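Local coordinates for protein AvmM (Streptomyces sp. NBRC 109436, PDB 7FE6) that catalyses macrocyclization by dehydration and Michael-type addition in the biosynthesis of alchivemycin A, at residues Asn23-Phe28 with Thr48-Tyr53; Pro56-Asn61 with Val128-Val133; Tyr81-Ala86 with Glu134-His139; Pro159-Ala164 with Gly176-Arg181. All blocks are in the same frame, centred on the assembly; numbering follows the deposited sequence.

In the fold
All four contacts belong to an all-beta fold of two main sheets. Contacts 1 and 3 lie in the sheet ordered 24-29, 40-49, 135-144, 77-83, 89-90, and their centres are about 15 Å apart, joined where strands 40-49 and 135-144 run side by side. Contact 4 pairs strands 153-162 and 178-189 of the other sheet, beside strand 57-66, which contributes to contact 2; these two centres are about 8 Å apart. Along the chain, contact 1 closes before the rest open, contacts 2 and 3 interleave, and contact 4 comes last. The loop of contact 2 leads directly into strand 135-144, and Val133 and Glu134 at this junction, with Arg50 of contact 1, contribute to the alchivemycin A pocket.

Contact 1 (Asn23-Phe28 with Thr48-Tyr53); sequences NIVADF and TNRGRY
Arg50 holds CG beside its own backbone N, anti to the carbonyl carbon (chi1 -58°), where it lies 3.6 Å from Val25 CG2. The arginine chain bends at its next torsion (chi2 -76°), and the two side chains cross at about a right angle, methyl against methylene. A beta-branched valine suits the strand, and its compact branches support the aliphatic part of the arginine.

The backbones beneath run antiparallel. Val25 and Thr48 form a hydrogen-bonded pair, Thr48 N reaching Val25 O at 3.0 Å and Val25 N returning a bond to Thr48 O. Beyond it the strand of Thr48 gives way to a turn, in which Arg50 N still donates to Asn23 O at 2.8 Å. The side chain of Asn23 packs over Gly51, its CG 3.5 Å from Gly51 CA, a place that a residue without CB fits well.

On the other face, Ile24 CD1 rests 3.4 Å from Asn49 OD1. That oxygen also accepts from Gly51 N, closing an Asx turn, while Asn49 ND2 donates to Tyr53 O and Leu130 O; the amide is thus gripped at both ends.

Thr48 CG2 lies over one face of the Arg50 guanidinium, near its rim. Arg50 NH1 bonds Leu182 O of the second subunit and the residue touches alchivemycin A, so this turn just beyond the strand probably presents its cation to pocket and subunit interface alike.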
loop_
_atom_site.group_PDB
_atom_site.type_symbol
_atom_site.label_atom_id
_atom_site.label_comp_id
_atom_site.label_asym_id
_atom_site.label_seq_id
_atom_site.Cartn_x
_atom_site.Cartn_y
_atom_site.Cartn_z
ATOM N N ASN A 23 -9.116 5.027 13.067
ATOM C CA ASN A 23 -7.954 4.357 13.625
ATOM C C ASN A 23 -7.889 2.893 13.213
ATOM O O ASN A 23 -6.825 2.278 13.336
ATOM C CB ASN A 23 -7.974 4.470 15.152
ATOM C CG ASN A 23 -7.437 5.801 15.656
ATOM O OD1 ASN A 23 -6.602 6.435 15.010
ATOM N ND2 ASN A 23 -7.915 6.224 16.824
ATOM N N ILE A 24 -8.999 2.326 12.742
ATOM C CA ILE A 24 -9.057 0.953 12.253
ATOM C C ILE A 24 -8.923 1.046 10.736
ATOM O O ILE A 24 -9.903 1.329 10.034
ATOM C CB ILE A 24 -10.359 0.248 12.652
ATOM C CG1 ILE A 24 -10.722 0.531 14.108
ATOM C CG2 ILE A 24 -10.208 -1.247 12.458
ATOM C CD1 ILE A 24 -9.656 0.094 15.131
ATOM N N VAL A 25 -7.712 0.801 10.236
ATOM C CA VAL A 25 -7.378 0.977 8.828
ATOM C C VAL A 25 -7.260 -0.400 8.155
ATOM O O VAL A 25 -7.242 -1.434 8.813
ATOM C CB VAL A 25 -6.081 1.803 8.665
ATOM C CG1 VAL A 25 -6.182 3.078 9.515
ATOM C CG2 VAL A 25 -4.861 0.987 9.088
ATOM N N ALA A 26 -7.145 -0.408 6.826
ATOM C CA ALA A 26 -6.970 -1.662 6.097
ATOM C C ALA A 26 -5.926 -1.516 4.985
ATOM O O ALA A 26 -5.792 -0.456 4.369
ATOM C CB ALA A 26 -8.290 -2.143 5.506
ATOM N N ASP A 27 -5.219 -2.615 4.697
ATOM C CA ASP A 27 -4.206 -2.632 3.649
ATOM C C ASP A 27 -4.401 -3.824 2.717
ATOM O O ASP A 27 -4.825 -4.906 3.141
ATOM C CB ASP A 27 -2.795 -2.668 4.226
ATOM C CG ASP A 27 -2.501 -1.450 5.062
ATOM O OD1 ASP A 27 -2.613 -0.328 4.531
ATOM O OD2 ASP A 27 -2.133 -1.601 6.243
ATOM N N PHE A 28 -4.093 -3.607 1.433
ATOM C CA PHE A 28 -4.118 -4.643 0.411
ATOM C C PHE A 28 -2.697 -5.073 0.056
ATOM O O PHE A 28 -1.764 -4.262 0.038
ATOM C CB PHE A 28 -4.827 -4.148 -0.858
ATOM C CG PHE A 28 -6.328 -4.009 -0.729
ATOM C CD1 PHE A 28 -7.155 -5.129 -0.788
ATOM C CD2 PHE A 28 -6.922 -2.762 -0.626
ATOM C CE1 PHE A 28 -8.529 -5.006 -0.708
ATOM C CE2 PHE A 28 -8.325 -2.643 -0.538
ATOM C CZ PHE A 28 -9.112 -3.765 -0.570
ATOM N N THR A 48 -5.989 -3.289 10.799
ATOM C CA THR A 48 -5.049 -3.077 11.894
ATOM C C THR A 48 -5.571 -1.987 12.813
ATOM O O THR A 48 -6.056 -0.952 12.342
ATOM C CB THR A 48 -3.661 -2.666 11.389
ATOM O OG1 THR A 48 -3.126 -3.676 10.526
ATOM C CG2 THR A 48 -2.693 -2.413 12.568
ATOM N N ASN A 49 -5.484 -2.224 14.126
ATOM C CA ASN A 49 -5.896 -1.208 15.090
ATOM C C ASN A 49 -4.728 -0.246 15.279
ATOM O O ASN A 49 -3.773 -0.534 16.013
ATOM C CB ASN A 49 -6.337 -1.822 16.413
ATOM C CG ASN A 49 -7.037 -0.811 17.315
ATOM O OD1 ASN A 49 -6.950 0.392 17.090
ATOM N ND2 ASN A 49 -7.742 -1.297 18.333
ATOM N N ARG A 50 -4.788 0.886 14.576
ATOM C CA ARG A 50 -3.837 1.970 14.734
ATOM C C ARG A 50 -4.198 2.913 15.870
ATOM O O ARG A 50 -3.437 3.838 16.147
ATOM C CB ARG A 50 -3.758 2.756 13.435
ATOM C CG ARG A 50 -3.369 1.933 12.241
ATOM C CD ARG A 50 -1.876 1.640 12.254
ATOM N NE ARG A 50 -1.390 1.077 11.004
ATOM C CZ ARG A 50 -0.357 0.247 10.922
ATOM N NH1 ARG A 50 0.289 -0.125 12.023
ATOM N NH2 ARG A 50 0.008 -0.236 9.746
ATOM N N GLY A 51 -5.330 2.700 16.533
ATOM C CA GLY A 51 -5.733 3.477 17.684
ATOM C C GLY A 51 -5.371 2.783 18.978
ATOM O O GLY A 51 -4.554 1.856 19.012
ATOM N N ARG A 52 -6.000 3.228 20.062
ATOM C CA ARG A 52 -5.749 2.635 21.366
ATOM C C ARG A 52 -6.952 1.941 21.994
ATOM O O ARG A 52 -6.764 1.220 22.979
ATOM C CB ARG A 52 -5.200 3.691 22.339
ATOM C CG ARG A 52 -3.866 4.274 21.896
ATOM C CD ARG A 52 -3.031 4.755 23.072
ATOM N NE ARG A 52 -1.623 4.380 22.933
ATOM C CZ ARG A 52 -0.957 3.600 23.784
ATOM N NH1 ARG A 52 0.321 3.314 23.548
ATOM N NH2 ARG A 52 -1.550 3.143 24.885
ATOM N N TYR A 53 -8.161 2.106 21.447
ATOM C CA TYR A 53 -9.346 1.446 21.984
ATOM C C TYR A 53 -9.464 0.027 21.426
ATOM O O TYR A 53 -9.529 -0.164 20.206
ATOM C CB TYR A 53 -10.606 2.248 21.652
ATOM C CG TYR A 53 -11.876 1.575 22.139
ATOM C CD1 TYR A 53 -12.262 1.640 23.479
ATOM C CD2 TYR A 53 -12.666 0.825 21.273
ATOM C CE1 TYR A 53 -13.421 1.000 23.928
ATOM C CE2 TYR A 53 -13.814 0.183 21.720
ATOM C CZ TYR A 53 -14.180 0.273 23.039
ATOM O OH TYR A 53 -15.325 -0.369 23.454
#

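Contact 2 (Pro56-Asn61 with Val128-Val133); sequences PDTGLN and VPLPEV. With ZHU (Alchivemycin A), chain I.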
loop_
_atom_site.group_PDB
_atom_site.type_symbol
_atom_site.label_atom_id
_atom_site.label_comp_id
_atom_site.label_asym_id
_atom_site.label_seq_id
_atom_site.Cartn_x
_atom_site.Cartn_y
_atom_site.Cartn_z
ATOM N N PRO A 56 -14.295 -5.145 20.917
ATOM C CA PRO A 56 -14.622 -6.484 21.435
ATOM C C PRO A 56 -14.880 -7.518 20.358
ATOM O O PRO A 56 -14.733 -8.722 20.615
ATOM C CB PRO A 56 -15.874 -6.234 22.291
ATOM C CG PRO A 56 -16.481 -4.991 21.725
ATOM C CD PRO A 56 -15.326 -4.146 21.252
ATOM N N ASP A 57 -15.301 -7.102 19.171
ATOM C CA ASP A 57 -15.532 -8.054 18.099
ATOM C C ASP A 57 -15.383 -7.316 16.777
ATOM O O ASP A 57 -15.793 -6.158 16.659
ATOM C CB ASP A 57 -16.915 -8.710 18.234
ATOM C CG ASP A 57 -16.953 -10.111 17.647
ATOM O OD1 ASP A 57 -15.906 -10.584 17.141
ATOM O OD2 ASP A 57 -18.038 -10.740 17.685
ATOM N N THR A 58 -14.730 -7.953 15.813
ATOM C CA THR A 58 -14.464 -7.299 14.540
ATOM C C THR A 58 -14.535 -8.319 13.423
ATOM O O THR A 58 -14.220 -9.495 13.624
ATOM C CB THR A 58 -13.085 -6.665 14.481
ATOM O OG1 THR A 58 -12.110 -7.705 14.613
ATOM C CG2 THR A 58 -12.893 -5.598 15.567
ATOM N N GLY A 59 -14.874 -7.832 12.229
ATOM C CA GLY A 59 -14.809 -8.627 11.017
ATOM C C GLY A 59 -14.660 -7.735 9.805
ATOM O O GLY A 59 -15.046 -6.563 9.823
ATOM N N LEU A 60 -14.100 -8.307 8.741
ATOM C CA LEU A 60 -13.846 -7.562 7.514
ATOM C C LEU A 60 -15.039 -7.613 6.559
ATOM O O LEU A 60 -15.659 -8.665 6.357
ATOM C CB LEU A 60 -12.613 -8.113 6.787
ATOM C CG LEU A 60 -12.311 -7.382 5.462
ATOM C CD1 LEU A 60 -11.892 -5.937 5.707
ATOM C CD2 LEU A 60 -11.374 -8.118 4.507
ATOM N N ASN A 61 -15.325 -6.473 5.941
ATOM C CA ASN A 61 -16.211 -6.395 4.788
ATOM C C ASN A 61 -15.398 -5.985 3.563
ATOM O O ASN A 61 -14.407 -5.251 3.671
ATOM C CB ASN A 61 -17.357 -5.401 5.030
ATOM C CG ASN A 61 -18.182 -5.752 6.268
ATOM O OD1 ASN A 61 -18.949 -6.716 6.268
ATOM N ND2 ASN A 61 -17.993 -4.986 7.346
ATOM N N VAL A 128 -13.655 -12.042 17.652
ATOM C CA VAL A 128 -12.335 -11.622 17.206
ATOM C C VAL A 128 -12.060 -10.243 17.795
ATOM O O VAL A 128 -12.193 -9.235 17.087
ATOM C CB VAL A 128 -12.243 -11.602 15.671
ATOM C CG1 VAL A 128 -10.815 -11.320 15.223
ATOM C CG2 VAL A 128 -12.686 -12.922 15.095
ATOM N N PRO A 129 -11.663 -10.139 19.070
ATOM C CA PRO A 129 -11.333 -8.818 19.626
ATOM C C PRO A 129 -10.115 -8.269 18.908
ATOM O O PRO A 129 -9.291 -9.033 18.408
ATOM C CB PRO A 129 -11.033 -9.111 21.103
ATOM C CG PRO A 129 -11.498 -10.504 21.345
ATOM C CD PRO A 129 -11.429 -11.221 20.044
ATOM N N LEU A 130 -10.005 -6.937 18.833
ATOM C CA LEU A 130 -8.908 -6.291 18.096
ATOM C C LEU A 130 -8.134 -5.311 18.978
ATOM O O LEU A 130 -8.419 -4.101 18.990
ATOM C CB LEU A 130 -9.424 -5.593 16.833
ATOM C CG LEU A 130 -8.288 -5.103 15.904
ATOM C CD1 LEU A 130 -7.568 -6.277 15.224
ATOM C CD2 LEU A 130 -8.763 -4.077 14.874
ATOM N N PRO A 131 -7.121 -5.776 19.698
ATOM C CA PRO A 131 -6.331 -4.866 20.539
ATOM C C PRO A 131 -5.443 -3.958 19.700
ATOM O O PRO A 131 -5.190 -4.203 18.516
ATOM C CB PRO A 131 -5.491 -5.810 21.411
ATOM C CG PRO A 131 -6.094 -7.189 21.211
ATOM C CD PRO A 131 -6.681 -7.172 19.832
ATOM N N GLU A 132 -4.921 -2.919 20.358
ATOM C CA GLU A 132 -4.112 -1.929 19.662
ATOM C C GLU A 132 -2.916 -2.620 19.035
ATOM O O GLU A 132 -2.389 -3.591 19.588
ATOM C CB GLU A 132 -3.651 -0.810 20.609
ATOM C CG GLU A 132 -2.559 -1.167 21.629
ATOM C CD GLU A 132 -2.036 0.059 22.429
ATOM O OE1 GLU A 132 -1.608 -0.135 23.587
ATOM O OE2 GLU A 132 -2.013 1.204 21.908
ATOM N N VAL A 133 -2.575 -2.188 17.815
ATOM C CA VAL A 133 -1.402 -2.664 17.092
ATOM C C VAL A 133 -1.682 -4.042 16.493
ATOM O O VAL A 133 -0.949 -4.513 15.615
ATOM C CB VAL A 133 -0.154 -2.644 18.009
ATOM C CG1 VAL A 133 1.086 -3.140 17.301
ATOM C CG2 VAL A 133 0.114 -1.221 18.519
HETATM C C1 ZHU I . 1.496 -3.789 11.355
HETATM C C11 ZHU I . 4.944 -9.981 15.201
HETATM C C12 ZHU I . 5.141 -9.344 13.824
HETATM C C14 ZHU I . 7.106 -8.473 15.090
HETATM C C15 ZHU I . 7.937 -7.518 15.532
HETATM C C17 ZHU I . 10.219 -7.474 16.551
HETATM C C19 ZHU I . 10.223 -5.547 18.022
HETATM C C2 ZHU I . 1.459 -5.002 12.252
HETATM C C21 ZHU I . 9.182 -3.454 18.881
HETATM C C22 ZHU I . 8.265 -4.295 19.759
HETATM C C24 ZHU I . 9.251 -6.443 18.801
HETATM C C25 ZHU I . 8.113 -6.963 17.880
HETATM C C27 ZHU I . 5.618 -7.762 18.357
HETATM C C28 ZHU I . 8.059 -6.405 21.083
HETATM C C29 ZHU I . 8.502 -2.130 18.558
HETATM C C31 ZHU I . 1.271 -3.404 14.008
HETATM C C35 ZHU I . 1.589 -11.386 16.462
HETATM C C38 ZHU I . 3.130 -8.116 18.777
HETATM C C5 ZHU I . 2.374 -6.247 15.554
HETATM C C7 ZHU I . 1.424 -8.247 16.645
HETATM C C9 ZHU I . 2.704 -10.384 16.156
HETATM N N33 ZHU I . 3.431 -7.303 17.597
HETATM O O32 ZHU I . 0.426 -6.819 14.266
HETATM O O34 ZHU I . 1.366 -9.334 14.430
HETATM O O36 ZHU I . 7.525 -8.780 19.265
HETATM O O40 ZHU I . 4.870 -9.154 20.392
HETATM O O41 ZHU I . 5.292 -6.415 16.312
#
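Thr58 meets the loop 128-133 with every heavy atom of its side chain. Its CB stands 3.8 Å from Val128 O. At the branch, OG1 sits between the backbone N and the carbonyl carbon (chi1 63°) and donates to the same Val128 O at 2.9 Å, in the plane of that carbonyl; the hydroxyl is also hydrogen-bonded to Tyr47 OH, its strongest partner. The other branch, CG2, packs 3.7 Å from Leu130 CB, the two side chains crossing at about a right angle. Threonine suits the place because one arm is polar and the other apolar.

Asp57 holds the preceding peptide. Val128 N donates to Asp57 OD1 at 2.7 Å in a nearly straight bond (171°), coming in from above the carboxylate plane. Pro129, which has no N-H to offer, lays its CA 3.5 Å from Pro56 O in a CH...O contact.

Farther along the loop, Val133 meets alchivemycin A at ZHU C31, with its O at 3.0 Å and its CG1 at 3.3 Å. Leu130 and Val128 meanwhile pack on Val136 of strand 135-144. A long connection is thus fastened to the start of strand 57-66 by side-chain-to-backbone bonds, consistent with a beta-sandwich-like fold in which this loop, through Val133, contributes to the alchivemycin A pocket.

Contact 3 (Tyr81-Ala86 with Glu134-His139); sequences YKVSRA and ESVTAH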
loop_
_atom_site.group_PDB
_atom_site.type_symbol
_atom_site.label_atom_id
_atom_site.label_comp_id
_atom_site.label_asym_id
_atom_site.label_seq_id
_atom_site.Cartn_x
_atom_site.Cartn_y
_atom_site.Cartn_z
ATOM N N TYR A 81 -12.367 -17.046 1.052
ATOM C CA TYR A 81 -11.476 -16.332 1.943
ATOM C C TYR A 81 -11.102 -17.225 3.106
ATOM O O TYR A 81 -11.719 -18.272 3.358
ATOM C CB TYR A 81 -12.092 -15.015 2.430
ATOM C CG TYR A 81 -13.179 -15.151 3.478
ATOM C CD1 TYR A 81 -14.476 -15.530 3.114
ATOM C CD2 TYR A 81 -12.931 -14.846 4.811
ATOM C CE1 TYR A 81 -15.485 -15.639 4.047
ATOM C CE2 TYR A 81 -13.931 -14.951 5.765
ATOM C CZ TYR A 81 -15.222 -15.353 5.377
ATOM O OH TYR A 81 -16.247 -15.457 6.308
ATOM N N LYS A 82 -10.082 -16.767 3.827
ATOM C CA LYS A 82 -9.513 -17.489 4.954
ATOM C C LYS A 82 -9.004 -16.433 5.915
ATOM O O LYS A 82 -8.197 -15.586 5.517
ATOM C CB LYS A 82 -8.397 -18.411 4.455
ATOM C CG LYS A 82 -7.322 -18.798 5.428
ATOM C CD LYS A 82 -6.034 -19.039 4.636
ATOM C CE LYS A 82 -5.212 -20.155 5.189
ATOM N NZ LYS A 82 -4.841 -19.916 6.620
ATOM N N VAL A 83 -9.497 -16.463 7.155
ATOM C CA VAL A 83 -9.155 -15.454 8.153
ATOM C C VAL A 83 -7.899 -15.908 8.880
ATOM O O VAL A 83 -7.948 -16.822 9.711
ATOM C CB VAL A 83 -10.307 -15.207 9.131
ATOM C CG1 VAL A 83 -9.947 -14.081 10.053
ATOM C CG2 VAL A 83 -11.575 -14.874 8.374
ATOM N N SER A 84 -6.769 -15.262 8.563
ATOM C CA SER A 84 -5.481 -15.589 9.171
ATOM C C SER A 84 -5.189 -17.082 9.052
ATOM O O SER A 84 -5.177 -17.623 7.936
ATOM C CB SER A 84 -5.457 -15.160 10.639
ATOM O OG SER A 84 -5.561 -13.753 10.710
ATOM N N ARG A 85 -4.996 -17.770 10.184
ATOM C CA ARG A 85 -4.632 -19.183 10.137
ATOM C C ARG A 85 -5.836 -20.152 10.206
ATOM O O ARG A 85 -5.634 -21.369 10.299
ATOM C CB ARG A 85 -3.584 -19.487 11.211
ATOM C CG ARG A 85 -4.056 -19.607 12.658
ATOM C CD ARG A 85 -2.837 -19.814 13.580
ATOM N NE ARG A 85 -3.249 -19.894 14.991
ATOM C CZ ARG A 85 -2.464 -19.676 16.050
ATOM N NH1 ARG A 85 -1.171 -19.366 15.879
ATOM N NH2 ARG A 85 -2.979 -19.802 17.287
ATOM N N ALA A 86 -7.073 -19.658 10.160
ATOM C CA ALA A 86 -8.210 -20.554 10.012
ATOM C C ALA A 86 -8.245 -21.110 8.587
ATOM O O ALA A 86 -7.427 -20.766 7.729
ATOM C CB ALA A 86 -9.510 -19.826 10.326
ATOM N N GLU A 134 -2.760 -4.693 16.919
ATOM C CA GLU A 134 -3.021 -6.014 16.364
ATOM C C GLU A 134 -3.729 -5.909 15.008
ATOM O O GLU A 134 -4.295 -4.869 14.633
ATOM C CB GLU A 134 -3.857 -6.854 17.330
ATOM C CG GLU A 134 -3.275 -7.054 18.721
ATOM C CD GLU A 134 -2.051 -7.941 18.760
ATOM O OE1 GLU A 134 -1.780 -8.680 17.790
ATOM O OE2 GLU A 134 -1.372 -7.920 19.802
ATOM N N SER A 135 -3.757 -7.035 14.298
ATOM C CA SER A 135 -4.326 -7.025 12.959
ATOM C C SER A 135 -4.930 -8.383 12.646
ATOM O O SER A 135 -4.534 -9.402 13.225
ATOM C CB SER A 135 -3.281 -6.629 11.893
ATOM O OG SER A 135 -2.451 -7.714 11.538
ATOM N N VAL A 136 -5.908 -8.372 11.728
ATOM C CA VAL A 136 -6.600 -9.563 11.233
ATOM C C VAL A 136 -6.481 -9.575 9.713
ATOM O O VAL A 136 -6.712 -8.551 9.064
ATOM C CB VAL A 136 -8.090 -9.589 11.658
ATOM C CG1 VAL A 136 -8.848 -10.733 10.970
ATOM C CG2 VAL A 136 -8.236 -9.674 13.184
ATOM N N THR A 137 -6.152 -10.731 9.146
ATOM C CA THR A 137 -5.945 -10.864 7.714
ATOM C C THR A 137 -7.010 -11.769 7.121
ATOM O O THR A 137 -7.346 -12.809 7.699
ATOM C CB THR A 137 -4.564 -11.479 7.403
ATOM O OG1 THR A 137 -3.506 -10.573 7.743
ATOM C CG2 THR A 137 -4.445 -11.900 5.928
ATOM N N ALA A 138 -7.502 -11.394 5.942
ATOM C CA ALA A 138 -8.229 -12.303 5.077
ATOM C C ALA A 138 -7.344 -12.564 3.873
ATOM O O ALA A 138 -6.881 -11.618 3.222
ATOM C CB ALA A 138 -9.584 -11.726 4.654
ATOM N N HIS A 139 -7.067 -13.831 3.603
ATOM C CA HIS A 139 -6.537 -14.223 2.306
ATOM C C HIS A 139 -7.740 -14.454 1.388
ATOM O O HIS A 139 -8.707 -15.103 1.793
ATOM C CB HIS A 139 -5.687 -15.487 2.443
ATOM C CG HIS A 139 -4.507 -15.338 3.354
ATOM N ND1 HIS A 139 -3.228 -15.100 2.885
ATOM C CD2 HIS A 139 -4.415 -15.366 4.709
ATOM C CE1 HIS A 139 -2.397 -15.014 3.913
ATOM N NE2 HIS A 139 -3.092 -15.175 5.030
#
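The imidazole of His139 has Lys82 O at its edge, near the ring plane, with CD2 as the nearest ring atom, and Ser84 O approaches it obliquely. The ring of Tyr81 extends beyond the opposing strand; of the side chain, CB comes nearest, 3.4 Å from His139 O, and the hydroxyl bonds Ser114 O. These residues sit on an antiparallel pair, strands 77-83 and 135-144, next to a type II' turn from Val83 to Ala86.

Lys82 and His139 form a hydrogen-bonded pair: His139 N donates to Lys82 O at 2.8 Å and Lys82 N to His139 O. Their side chains run abreast in the same direction, Lys82 CD 4.0 Å from His139 CD2. Lysine is long enough to curl over the turn, where NZ donates to Ser84 O at 2.7 Å and Ala86 O at 2.9 Å, both in the carbonyl planes. His139 NE2 bonds His152 ND1 of the second subunit, and Thr137 OG1 bonds Ser186 OG of that subunit.

On the face opposite Lys82 and His139, Val83 and Val136 of neighbouring strands meet obliquely through their CG1 methyls, 3.6 Å apart. Ser84 takes the positive phi (52°) of the turn's second position, often glycine's; Ser84 N donates to Thr137 O at 2.7 Å, while Ser84 OG receives a weak bond from Thr137 N at 3.5 Å.

Contact 4 (Pro159-Ala164 with Gly176-Arg181); sequences PGMLDA and GNVFGR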
loop_
_atom_site.group_PDB
_atom_site.type_symbol
_atom_site.label_atom_id
_atom_site.label_comp_id
_atom_site.label_asym_id
_atom_site.label_seq_id
_atom_site.Cartn_x
_atom_site.Cartn_y
_atom_site.Cartn_z
ATOM N N PRO A 159 -13.482 -2.288 7.287
ATOM C CA PRO A 159 -13.450 -2.990 8.577
ATOM C C PRO A 159 -14.713 -2.700 9.384
ATOM O O PRO A 159 -15.131 -1.550 9.520
ATOM C CB PRO A 159 -12.193 -2.431 9.251
ATOM C CG PRO A 159 -11.393 -1.826 8.125
ATOM C CD PRO A 159 -12.401 -1.302 7.169
ATOM N N GLY A 160 -15.345 -3.758 9.881
ATOM C CA GLY A 160 -16.510 -3.647 10.755
ATOM C C GLY A 160 -16.187 -4.042 12.186
ATOM O O GLY A 160 -15.498 -5.040 12.431
ATOM N N MET A 161 -16.661 -3.235 13.127
ATOM C CA MET A 161 -16.509 -3.571 14.529
ATOM C C MET A 161 -17.812 -3.338 15.278
ATOM O O MET A 161 -18.674 -2.551 14.876
ATOM C CB MET A 161 -15.370 -2.789 15.196
ATOM C CG MET A 161 -15.297 -1.305 14.840
ATOM S SD MET A 161 -14.318 -0.929 13.362
ATOM C CE MET A 161 -13.547 -2.494 13.052
ATOM N N LEU A 162 -17.920 -4.052 16.389
ATOM C CA LEU A 162 -18.977 -3.887 17.373
ATOM C C LEU A 162 -18.390 -3.002 18.465
ATOM O O LEU A 162 -17.436 -3.393 19.146
ATOM C CB LEU A 162 -19.425 -5.252 17.895
ATOM C CG LEU A 162 -20.089 -6.151 16.839
ATOM C CD1 LEU A 162 -20.533 -7.471 17.429
ATOM C CD2 LEU A 162 -21.283 -5.447 16.232
ATOM N N ASP A 163 -18.933 -1.791 18.592
ATOM C CA ASP A 163 -18.502 -0.857 19.628
ATOM C C ASP A 163 -18.546 -1.483 21.023
ATOM O O ASP A 163 -17.541 -1.505 21.744
ATOM C CB ASP A 163 -19.375 0.398 19.578
ATOM C CG ASP A 163 -18.944 1.437 20.580
ATOM O OD1 ASP A 163 -17.864 2.044 20.366
ATOM O OD2 ASP A 163 -19.674 1.631 21.586
ATOM N N ALA A 164 -19.700 -2.004 21.416
ATOM C CA ALA A 164 -19.856 -2.559 22.746
ATOM C C ALA A 164 -20.141 -4.053 22.658
ATOM O O ALA A 164 -20.785 -4.505 21.706
ATOM C CB ALA A 164 -20.997 -1.869 23.501
ATOM N N GLY A 176 -20.733 -5.586 11.765
ATOM C CA GLY A 176 -20.399 -4.395 12.524
ATOM C C GLY A 176 -21.525 -3.396 12.703
ATOM O O GLY A 176 -22.483 -3.373 11.917
ATOM N N ASN A 177 -21.451 -2.606 13.776
ATOM C CA ASN A 177 -22.321 -1.451 13.940
ATOM C C ASN A 177 -21.580 -0.132 13.806
ATOM O O ASN A 177 -22.211 0.889 13.530
ATOM C CB ASN A 177 -23.056 -1.512 15.293
ATOM C CG ASN A 177 -22.132 -1.291 16.470
ATOM O OD1 ASN A 177 -20.947 -1.626 16.411
ATOM N ND2 ASN A 177 -22.675 -0.767 17.563
ATOM N N VAL A 178 -20.267 -0.126 14.005
ATOM C CA VAL A 178 -19.419 0.995 13.632
ATOM C C VAL A 178 -18.320 0.449 12.729
ATOM O O VAL A 178 -18.072 -0.760 12.684
ATOM C CB VAL A 178 -18.837 1.717 14.855
ATOM C CG1 VAL A 178 -19.972 2.281 15.712
ATOM C CG2 VAL A 178 -17.980 0.761 15.653
ATOM N N PHE A 179 -17.650 1.354 12.007
ATOM C CA PHE A 179 -16.792 0.923 10.908
ATOM C C PHE A 179 -15.450 1.646 10.922
ATOM O O PHE A 179 -15.260 2.658 11.600
ATOM C CB PHE A 179 -17.499 1.121 9.557
ATOM C CG PHE A 179 -18.792 0.381 9.457
ATOM C CD1 PHE A 179 -18.814 -0.947 9.075
ATOM C CD2 PHE A 179 -19.987 0.996 9.808
ATOM C CE1 PHE A 179 -20.017 -1.642 9.010
ATOM C CE2 PHE A 179 -21.191 0.310 9.759
ATOM C CZ PHE A 179 -21.210 -1.011 9.357
ATOM N N GLY A 180 -14.503 1.086 10.171
ATOM C CA GLY A 180 -13.180 1.645 10.045
ATOM C C GLY A 180 -13.008 2.467 8.780
ATOM O O GLY A 180 -13.960 2.798 8.071
ATOM N N ARG A 181 -11.751 2.801 8.509
ATOM C CA ARG A 181 -11.376 3.641 7.378
ATOM C C ARG A 181 -11.409 2.830 6.088
ATOM O O ARG A 181 -10.777 1.775 6.001
ATOM C CB ARG A 181 -9.980 4.220 7.609
ATOM C CG ARG A 181 -9.599 5.341 6.663
ATOM C CD ARG A 181 -8.176 5.773 6.855
ATOM N NE ARG A 181 -7.226 4.864 6.232
ATOM C CZ ARG A 181 -5.983 5.203 5.874
ATOM N NH1 ARG A 181 -5.538 6.445 6.073
ATOM N NH2 ARG A 181 -5.180 4.303 5.305
#
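Met161 and Val178 point to the same face of the sheet and cross at about a right angle, Met161 CG resting 3.5 Å from Val178 CG2. The flexible thioether bends on past the valine, bringing SD over the backbone of the opposing strand, 3.7 Å from Phe179 C. Phe179 turns to the opposite face, where its ring lies beside Gly160: Phe179 CD1 comes 3.9 Å from Gly160 CA, with Pro159 O at the ring edge.

Leu162 and Asn177 also cross at about a right angle, the leucine CD2 beside the amide. Asn177 OD1 accepts from Asp163 N at 3.0 Å, in the plane of its carbonyl and on a lone pair, so the short amide reaches across the strands and holds the N-H of Asp163.

Between these groups lies a classic beta bulge. Met161 O takes both Val178 N, at 3.0 Å and nearly along the C=O axis, and Asn177 N, from above the carbonyl plane. Glycine suits position 176, just before it: at these backbone angles a CB would jam against the preceding carbonyl O and clash with Gly160 CA and Met161 N.

Strand 153-162 runs between 178-189 and 57-66, bonded on the latter side through Gly160 to Gly59, while Ile24 of strand 24-29 packs on Pro159 and Met161.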